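Putative exported protein (Bordetella pertussis Tohama I, PDB 2PFY) binds pyroglutamic acid as the extracytoplasmic solute receptor DctP7 and probably delivers it to a tripartite ATP-independent periplasmic (TRAP) transporter. Local coordinates at residues T140-Y145 and G175-L181; H151-M156 and I276-M280. The contacts are given in a common frame with arbitrary orientation. Residue numbers count along the deposited sequence, not the author numbering.

Interaction 1 of 2, residues T140-Y145 and G175-L181; sequences TRFRAY and GVIDAML. With PCA (pyroglutamic acid), chain E.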
ATOM      1  N   THR A 140       3.602 -22.524  -7.630  1.00 32.65           N
ATOM      2  CA  THR A 140       2.484 -22.132  -6.771  1.00 32.90           C
ATOM      3  C   THR A 140       1.746 -20.923  -7.368  1.00 31.50           C
ATOM      4  O   THR A 140       2.382 -19.978  -7.838  1.00 31.86           O
ATOM      5  CB  THR A 140       2.981 -21.860  -5.311  1.00 32.90           C
ATOM      6  OG1 THR A 140       3.408 -23.105  -4.728  1.00 36.67           O
ATOM      7  CG2 THR A 140       1.880 -21.297  -4.430  1.00 33.77           C
ATOM      8  N   ARG A 141       0.414 -20.996  -7.375  1.00 30.89           N
ATOM      9  CA  ARG A 141      -0.467 -19.878  -7.768  1.00 30.73           C
ATOM     10  C   ARG A 141      -0.391 -18.867  -6.640  1.00 29.02           C
ATOM     11  O   ARG A 141      -0.913 -19.085  -5.559  1.00 28.60           O
ATOM     12  CB  ARG A 141      -1.905 -20.351  -7.963  1.00 30.02           C
ATOM     13  CG  ARG A 141      -2.038 -21.433  -9.062  1.00 32.95           C
ATOM     14  CD  ARG A 141      -3.434 -22.085  -9.040  1.00 33.47           C
ATOM     15  NE  ARG A 141      -3.653 -22.934 -10.218  1.00 38.51           N
ATOM     16  CZ  ARG A 141      -4.828 -23.451 -10.570  1.00 39.59           C
ATOM     17  NH1 ARG A 141      -5.910 -23.192  -9.856  1.00 37.02           N
ATOM     18  NH2 ARG A 141      -4.921 -24.226 -11.644  1.00 40.03           N
ATOM     19  N   PHE A 142       0.344 -17.802  -6.882  1.00 27.90           N
ATOM     20  CA  PHE A 142       0.731 -16.926  -5.796  1.00 27.48           C
ATOM     21  C   PHE A 142       0.097 -15.559  -6.078  1.00 26.87           C
ATOM     22  O   PHE A 142       0.271 -14.988  -7.160  1.00 27.46           O
ATOM     23  CB  PHE A 142       2.257 -16.858  -5.722  1.00 27.15           C
ATOM     24  CG  PHE A 142       2.786 -16.183  -4.472  1.00 28.75           C
ATOM     25  CD1 PHE A 142       3.282 -16.945  -3.410  1.00 26.06           C
ATOM     26  CD2 PHE A 142       2.788 -14.776  -4.361  1.00 26.24           C
ATOM     27  CE1 PHE A 142       3.788 -16.319  -2.266  1.00 28.19           C
ATOM     28  CE2 PHE A 142       3.271 -14.135  -3.200  1.00 24.68           C
ATOM     29  CZ  PHE A 142       3.773 -14.901  -2.157  1.00 25.65           C
ATOM     30  N   ARG A 143      -0.666 -15.052  -5.120  1.00 26.03           N
ATOM     31  CA  ARG A 143      -1.325 -13.753  -5.291  1.00 25.69           C
ATOM     32  C   ARG A 143      -0.342 -12.618  -5.532  1.00 25.31           C
ATOM     33  O   ARG A 143       0.629 -12.457  -4.780  1.00 26.74           O
ATOM     34  CB  ARG A 143      -2.164 -13.403  -4.056  1.00 25.68           C
ATOM     35  CG  ARG A 143      -2.862 -12.024  -4.178  1.00 25.80           C
ATOM     36  CD  ARG A 143      -3.502 -11.588  -2.909  1.00 23.30           C
ATOM     37  NE  ARG A 143      -4.058 -10.243  -3.105  1.00 23.10           N
ATOM     38  CZ  ARG A 143      -3.881  -9.224  -2.271  1.00 20.99           C
ATOM     39  NH1 ARG A 143      -3.233  -9.419  -1.128  1.00 19.33           N
ATOM     40  NH2 ARG A 143      -4.406  -8.018  -2.560  1.00 18.57           N
ATOM     41  N   ALA A 144      -0.600 -11.819  -6.566  1.00 24.04           N
ATOM     42  CA  ALA A 144       0.092 -10.535  -6.754  1.00 23.54           C
ATOM     43  C   ALA A 144      -0.956  -9.425  -6.649  1.00 23.35           C
ATOM     44  O   ALA A 144      -2.123  -9.683  -6.869  1.00 23.17           O
ATOM     45  CB  ALA A 144       0.758 -10.467  -8.140  1.00 23.69           C
ATOM     46  N   TYR A 145      -0.548  -8.202  -6.300  1.00 22.73           N
ATOM     47  CA  TYR A 145      -1.536  -7.126  -6.135  1.00 23.06           C
ATOM     48  C   TYR A 145      -1.125  -5.811  -6.778  1.00 23.49           C
ATOM     49  O   TYR A 145      -1.776  -4.773  -6.586  1.00 23.40           O
ATOM     50  CB  TYR A 145      -1.929  -6.938  -4.659  1.00 21.69           C
ATOM     51  CG  TYR A 145      -0.811  -6.589  -3.710  1.00 21.35           C
ATOM     52  CD1 TYR A 145      -0.130  -5.370  -3.813  1.00 19.66           C
ATOM     53  CD2 TYR A 145      -0.456  -7.463  -2.669  1.00 19.20           C
ATOM     54  CE1 TYR A 145       0.872  -5.048  -2.947  1.00 21.72           C
ATOM     55  CE2 TYR A 145       0.572  -7.148  -1.789  1.00 18.81           C
ATOM     56  CZ  TYR A 145       1.239  -5.940  -1.934  1.00 20.96           C
ATOM     57  OH  TYR A 145       2.252  -5.566  -1.088  1.00 19.83           O
ATOM     58  N   GLY A 175      -9.653 -21.791  -5.306  1.00 35.02           N
ATOM     59  CA  GLY A 175      -8.344 -22.303  -5.696  1.00 33.09           C
ATOM     60  C   GLY A 175      -7.617 -21.479  -6.731  1.00 32.46           C
ATOM     61  O   GLY A 175      -6.653 -21.942  -7.341  1.00 32.78           O
ATOM     62  N   VAL A 176      -8.049 -20.243  -6.933  1.00 30.42           N
ATOM     63  CA  VAL A 176      -7.378 -19.383  -7.873  1.00 29.29           C
ATOM     64  C   VAL A 176      -6.010 -19.050  -7.341  1.00 28.67           C
ATOM     65  O   VAL A 176      -5.070 -18.893  -8.110  1.00 29.03           O
ATOM     66  CB  VAL A 176      -8.212 -18.086  -8.193  1.00 30.05           C
ATOM     67  CG1 VAL A 176      -7.332 -16.990  -8.838  1.00 28.64           C
ATOM     68  CG2 VAL A 176      -9.407 -18.444  -9.101  1.00 30.46           C
ATOM     69  N   ILE A 177      -5.882 -18.948  -6.021  1.00 27.58           N
ATOM     70  CA  ILE A 177      -4.580 -18.695  -5.426  1.00 26.42           C
ATOM     71  C   ILE A 177      -4.374 -19.653  -4.252  1.00 26.65           C
ATOM     72  O   ILE A 177      -5.329 -20.083  -3.621  1.00 26.26           O
ATOM     73  CB  ILE A 177      -4.380 -17.206  -4.990  1.00 26.93           C
ATOM     74  CG1 ILE A 177      -5.467 -16.769  -3.991  1.00 26.48           C
ATOM     75  CG2 ILE A 177      -4.270 -16.279  -6.249  1.00 25.10           C
ATOM     76  CD1 ILE A 177      -5.252 -15.362  -3.344  1.00 26.07           C
ATOM     77  N   ASP A 178      -3.117 -19.954  -3.946  1.00 27.58           N
ATOM     78  CA  ASP A 178      -2.812 -20.880  -2.852  1.00 28.41           C
ATOM     79  C   ASP A 178      -1.877 -20.278  -1.807  1.00 27.72           C
ATOM     80  O   ASP A 178      -1.679 -20.883  -0.752  1.00 28.85           O
ATOM     81  CB  ASP A 178      -2.178 -22.155  -3.403  1.00 29.07           C
ATOM     82  CG  ASP A 178      -3.147 -23.004  -4.214  1.00 32.51           C
ATOM     83  OD1 ASP A 178      -4.142 -23.515  -3.676  1.00 35.52           O
ATOM     84  OD2 ASP A 178      -2.893 -23.178  -5.414  1.00 39.41           O
ATOM     85  N   ALA A 179      -1.301 -19.110  -2.103  1.00 26.64           N
ATOM     86  CA  ALA A 179      -0.350 -18.413  -1.219  1.00 26.15           C
ATOM     87  C   ALA A 179      -0.360 -16.900  -1.512  1.00 25.56           C
ATOM     88  O   ALA A 179      -0.760 -16.465  -2.595  1.00 25.74           O
ATOM     89  CB  ALA A 179       1.097 -18.966  -1.402  1.00 25.71           C
HETATM   90  N   MSE A 180       0.087 -16.085  -0.569  1.00 24.71           N
HETATM   91  CA  MSE A 180       0.108 -14.646  -0.870  1.00 24.95           C
HETATM   92  C   MSE A 180       1.157 -13.934  -0.048  1.00 23.52           C
HETATM   93  O   MSE A 180       1.783 -14.522   0.873  1.00 22.13           O
HETATM   94  CB  MSE A 180      -1.294 -14.047  -0.643  1.00 22.62           C
HETATM   95  CG  MSE A 180      -1.780 -14.174   0.767  1.00 23.49           C
HETATM   96 SE   MSE A 180      -3.333 -13.057   1.017  1.00 33.68          SE
HETATM   97  CE  MSE A 180      -3.678 -13.450   3.004  1.00 23.06           C
ATOM     98  N   LEU A 181       1.346 -12.664  -0.383  1.00 22.37           N
ATOM     99  CA  LEU A 181       2.266 -11.816   0.323  1.00 21.61           C
ATOM    100  C   LEU A 181       1.494 -10.556   0.636  1.00 21.37           C
ATOM    101  O   LEU A 181       0.932  -9.922  -0.279  1.00 21.29           O
ATOM    102  CB  LEU A 181       3.486 -11.470  -0.538  1.00 20.98           C
ATOM    103  CG  LEU A 181       4.430 -10.411   0.069  1.00 23.51           C
ATOM    104  CD1 LEU A 181       5.919 -10.807   0.046  1.00 25.99           C
ATOM    105  CD2 LEU A 181       4.244  -9.062  -0.649  1.00 25.35           C
TER
HETATM  106  N   PCA E 302      -2.373  -5.031   1.960  1.00 22.63           N
HETATM  107  CA  PCA E 302      -2.655  -4.604   0.569  1.00 23.48           C
HETATM  108  CB  PCA E 302      -1.404  -4.024  -0.044  1.00 22.44           C
HETATM  109  CG  PCA E 302      -0.324  -4.179   0.984  1.00 23.29           C
HETATM  110  CD  PCA E 302      -0.994  -4.768   2.180  1.00 20.74           C
HETATM  111  OE  PCA E 302      -0.438  -4.960   3.256  1.00 22.48           O
HETATM  112  C   PCA E 302      -3.143  -5.780  -0.253  1.00 24.18           C
HETATM  113  O   PCA E 302      -3.673  -5.666  -1.364  1.00 24.73           O
HETATM  114  OXT PCA E 302      -3.005  -6.898   0.210  1.00 25.49           O
HETATM  115  O   HOH W   1      -0.127 -11.074  -2.350  1.00 22.03           O

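Interaction 2 of 2, residues H151-M156 and I276-M280; sequences HMAALM and IGATM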
ATOM      1  N   HIS A 151       5.922  -9.023 -10.767  1.00 32.38           N
ATOM      2  CA  HIS A 151       7.311  -9.231 -11.120  1.00 34.36           C
ATOM      3  C   HIS A 151       8.068 -10.024 -10.030  1.00 34.62           C
ATOM      4  O   HIS A 151       8.789 -10.985 -10.330  1.00 35.08           O
ATOM      5  CB  HIS A 151       7.981  -7.881 -11.381  1.00 34.72           C
ATOM      6  CG  HIS A 151       9.382  -7.997 -11.904  1.00 38.27           C
ATOM      7  ND1 HIS A 151      10.396  -7.148 -11.510  1.00 42.77           N
ATOM      8  CD2 HIS A 151       9.937  -8.864 -12.783  1.00 39.65           C
ATOM      9  CE1 HIS A 151      11.516  -7.487 -12.127  1.00 42.46           C
ATOM     10  NE2 HIS A 151      11.262  -8.522 -12.909  1.00 41.70           N
HETATM   11  N   MSE A 152       7.883  -9.639  -8.770  1.00 34.37           N
HETATM   12  CA  MSE A 152       8.522 -10.330  -7.661  1.00 35.63           C
HETATM   13  C   MSE A 152       8.149 -11.817  -7.618  1.00 33.86           C
HETATM   14  O   MSE A 152       9.028 -12.676  -7.430  1.00 33.44           O
HETATM   15  CB  MSE A 152       8.177  -9.644  -6.341  1.00 34.74           C
HETATM   16  CG  MSE A 152       8.818 -10.281  -5.109  1.00 35.63           C
HETATM   17 SE   MSE A 152       7.834  -9.661  -3.554  1.00 43.88          SE
HETATM   18  CE  MSE A 152       6.156 -10.761  -3.881  1.00 37.96           C
ATOM     19  N   ALA A 153       6.861 -12.114  -7.786  1.00 32.86           N
ATOM     20  CA  ALA A 153       6.358 -13.476  -7.737  1.00 33.43           C
ATOM     21  C   ALA A 153       6.954 -14.336  -8.850  1.00 33.67           C
ATOM     22  O   ALA A 153       7.266 -15.497  -8.618  1.00 34.27           O
ATOM     23  CB  ALA A 153       4.836 -13.501  -7.816  1.00 33.02           C
ATOM     24  N   ALA A 154       7.086 -13.760 -10.043  1.00 33.86           N
ATOM     25  CA  ALA A 154       7.647 -14.460 -11.197  1.00 34.98           C
ATOM     26  C   ALA A 154       9.111 -14.830 -10.905  1.00 35.39           C
ATOM     27  O   ALA A 154       9.521 -15.981 -11.109  1.00 35.98           O
ATOM     28  CB  ALA A 154       7.537 -13.611 -12.447  1.00 34.59           C
ATOM     29  N   LEU A 155       9.864 -13.874 -10.365  1.00 35.54           N
ATOM     30  CA  LEU A 155      11.243 -14.112  -9.946  1.00 35.46           C
ATOM     31  C   LEU A 155      11.397 -15.163  -8.845  1.00 36.65           C
ATOM     32  O   LEU A 155      12.459 -15.798  -8.723  1.00 35.06           O
ATOM     33  CB  LEU A 155      11.890 -12.808  -9.517  1.00 34.85           C
ATOM     34  CG  LEU A 155      12.059 -11.746 -10.607  1.00 33.57           C
ATOM     35  CD1 LEU A 155      12.555 -10.478  -9.964  1.00 30.92           C
ATOM     36  CD2 LEU A 155      12.996 -12.229 -11.721  1.00 33.40           C
HETATM   37  N   MSE A 156      10.350 -15.336  -8.044  1.00 36.43           N
HETATM   38  CA  MSE A 156      10.335 -16.368  -7.012  1.00 40.08           C
HETATM   39  C   MSE A 156      10.134 -17.776  -7.606  1.00 37.81           C
HETATM   40  O   MSE A 156      10.332 -18.775  -6.915  1.00 38.30           O
HETATM   41  CB  MSE A 156       9.228 -16.083  -5.984  1.00 38.49           C
HETATM   42  CG  MSE A 156       9.513 -14.955  -5.020  1.00 40.24           C
HETATM   43 SE   MSE A 156       7.882 -14.392  -4.080  1.00 52.29          SE
HETATM   44  CE  MSE A 156       7.125 -16.037  -3.382  1.00 46.64           C
ATOM     45  N   ILE A 276      16.573 -11.644  -4.765  1.00 34.21           N
ATOM     46  CA  ILE A 276      15.486 -11.091  -5.578  1.00 33.76           C
ATOM     47  C   ILE A 276      15.414  -9.553  -5.482  1.00 33.41           C
ATOM     48  O   ILE A 276      15.173  -8.890  -6.488  1.00 32.66           O
ATOM     49  CB  ILE A 276      14.115 -11.768  -5.292  1.00 34.17           C
ATOM     50  CG1 ILE A 276      14.085 -13.169  -5.922  1.00 34.62           C
ATOM     51  CG2 ILE A 276      12.936 -10.924  -5.819  1.00 33.61           C
ATOM     52  CD1 ILE A 276      12.884 -13.962  -5.566  1.00 35.78           C
ATOM     53  N   GLY A 277      15.636  -9.018  -4.272  1.00 33.10           N
ATOM     54  CA  GLY A 277      15.687  -7.590  -4.008  1.00 33.55           C
ATOM     55  C   GLY A 277      16.819  -6.877  -4.727  1.00 34.77           C
ATOM     56  O   GLY A 277      16.624  -5.776  -5.267  1.00 34.22           O
ATOM     57  N   ALA A 278      18.001  -7.502  -4.728  1.00 35.23           N
ATOM     58  CA  ALA A 278      19.162  -7.004  -5.489  1.00 35.63           C
ATOM     59  C   ALA A 278      18.859  -6.888  -6.991  1.00 35.71           C
ATOM     60  O   ALA A 278      19.131  -5.854  -7.604  1.00 35.96           O
ATOM     61  CB  ALA A 278      20.409  -7.894  -5.244  1.00 35.38           C
ATOM     62  N   THR A 279      18.279  -7.935  -7.571  1.00 35.63           N
ATOM     63  CA  THR A 279      17.860  -7.903  -8.974  1.00 36.92           C
ATOM     64  C   THR A 279      16.856  -6.773  -9.235  1.00 37.66           C
ATOM     65  O   THR A 279      17.015  -5.980 -10.171  1.00 37.16           O
ATOM     66  CB  THR A 279      17.207  -9.240  -9.363  1.00 36.67           C
ATOM     67  OG1 THR A 279      18.120 -10.301  -9.099  1.00 38.09           O
ATOM     68  CG2 THR A 279      16.805  -9.275 -10.810  1.00 37.69           C
HETATM   69  N   MSE A 280      15.825  -6.692  -8.392  1.00 38.09           N
HETATM   70  CA  MSE A 280      14.758  -5.735  -8.637  1.00 39.99           C
HETATM   71  C   MSE A 280      15.192  -4.273  -8.524  1.00 39.01           C
HETATM   72  O   MSE A 280      14.715  -3.447  -9.304  1.00 39.43           O
HETATM   73  CB  MSE A 280      13.523  -6.039  -7.774  1.00 39.33           C
HETATM   74  CG  MSE A 280      12.829  -7.331  -8.177  1.00 39.87           C
HETATM   75 SE   MSE A 280      11.177  -7.641  -7.148  1.00 46.90          SE
HETATM   76  CE  MSE A 280      10.169  -5.988  -7.737  1.00 41.10           C
TER

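Interaction 1 of 2, residues T140-Y145 and G175-L181
Strand 141-144 and the chain leading into strand 180-182 pair over a short length, with a single bridge between Phe142 and Ala179. Arg143 N donates a hydrogen bond to Ala179 O (2.9 Å), and Asp178 N one to Arg141 O (2.9 Å). Beyond the bridge a water sits between the strands, donating to Arg143 O and accepting from Leu181 N, 2.9 Å from each. The ring of Phe142 fills the hollow on one side: its CB starts off away, but the ring comes back against 179-181, with Ala179 O and Met180 CA over one face and CE2 3.8 Å from Leu181 CB. Ala179 CB touches both that ring and Thr140 CG2, 3.9 Å from the latter. Arg143 CB rests in the corner formed by Ile177 and Met180, 3.7 Å from Ile177 CD1 and 3.6 Å from Met180 CB; the rest of the stem runs on to the pyroglutamate carboxylate, NH1 to OXT 2.9 Å and NH2 to O 2.7 Å, the arginine-carboxylate pairing known from TRAP solute receptors. One face of the Tyr145 ring covers the ligand's CB. At the far end Arg141 NH1 donates a hydrogen bond to Gly175 O (2.9 Å), on the Schellman turn ending helix 168-173. That helix packs on Ile177 and Met180, while strand 141-144, helix 147-155 and parallel strand 159-162 form a beta-alpha-beta crossover whose helix touches Ala144 and Leu181.

Interaction 2 of 2, residues H151-M156 and I276-M280
Two helical segments, 151-155 and 276-280, cross with their axes 10.7 Å apart at closest approach and their N-to-C directions 129° apart, obliquely antiparallel. The nearest pair of CA atoms, Leu155 to Ile276, is 6.8 Å apart, so side chains bridge the gap, nearly all by apolar packing. Leu155 points at the partner helix, its CD1 4.2 Å from Ile276 CG2 and 3.6 Å from Met280 CG, with Thr279 CG2 at the margin, 4.5 Å from the same CD1. Ile276 answers by reaching across: its CD1 comes to 3.6 Å from Met156 CG and 3.7 Å from Leu155 O, at the C-terminal end of the first segment. In this family 7 receptor, a member of the periplasmic binding protein clan, the contact brings helix 147-155, which follows the ligand-binding strand 141-144, against the long helix 267-287 near the C-terminus. Met280, a selenomethionine like Met152 and Met156, lays its SE 3.7 Å from Met152 CB and carries its CE to within 4.0 Å of His151 ND1. The selenium lies 5.2 Å from the centroid of the His151 ring in an oblique sulfur-aromatic type of approach. Leu134, from a loop, touches both Met156 and Ile276, and Pro83 of another loop packs against Met280.

Helix 147-155 joins the two contacts: it is the next helix after strand 141-144 of interaction 1 and carries the first segment of interaction 2. Met152 and Met156, in segment 151-156, reach the strand pair, Met156 CE lying 3.5 Å from Phe142 CE1 and Met152 CE 3.9 Å from Leu181 CD1, so the same two selenomethionines touch helix 267-287 through CB or CG and the strand pair through CE. Interaction 1 covers about twice the area, 606 against 306 Å², and combines backbone hydrogen bonds, a water and the hydrogen bonds of Arg143 to the ligand carboxylate. Interaction 2 relies on hydrophobic contact. Both are partly buried; exposed Arg141 and Val176 edge the first, partly exposed His151, Leu155 and Thr279 the second.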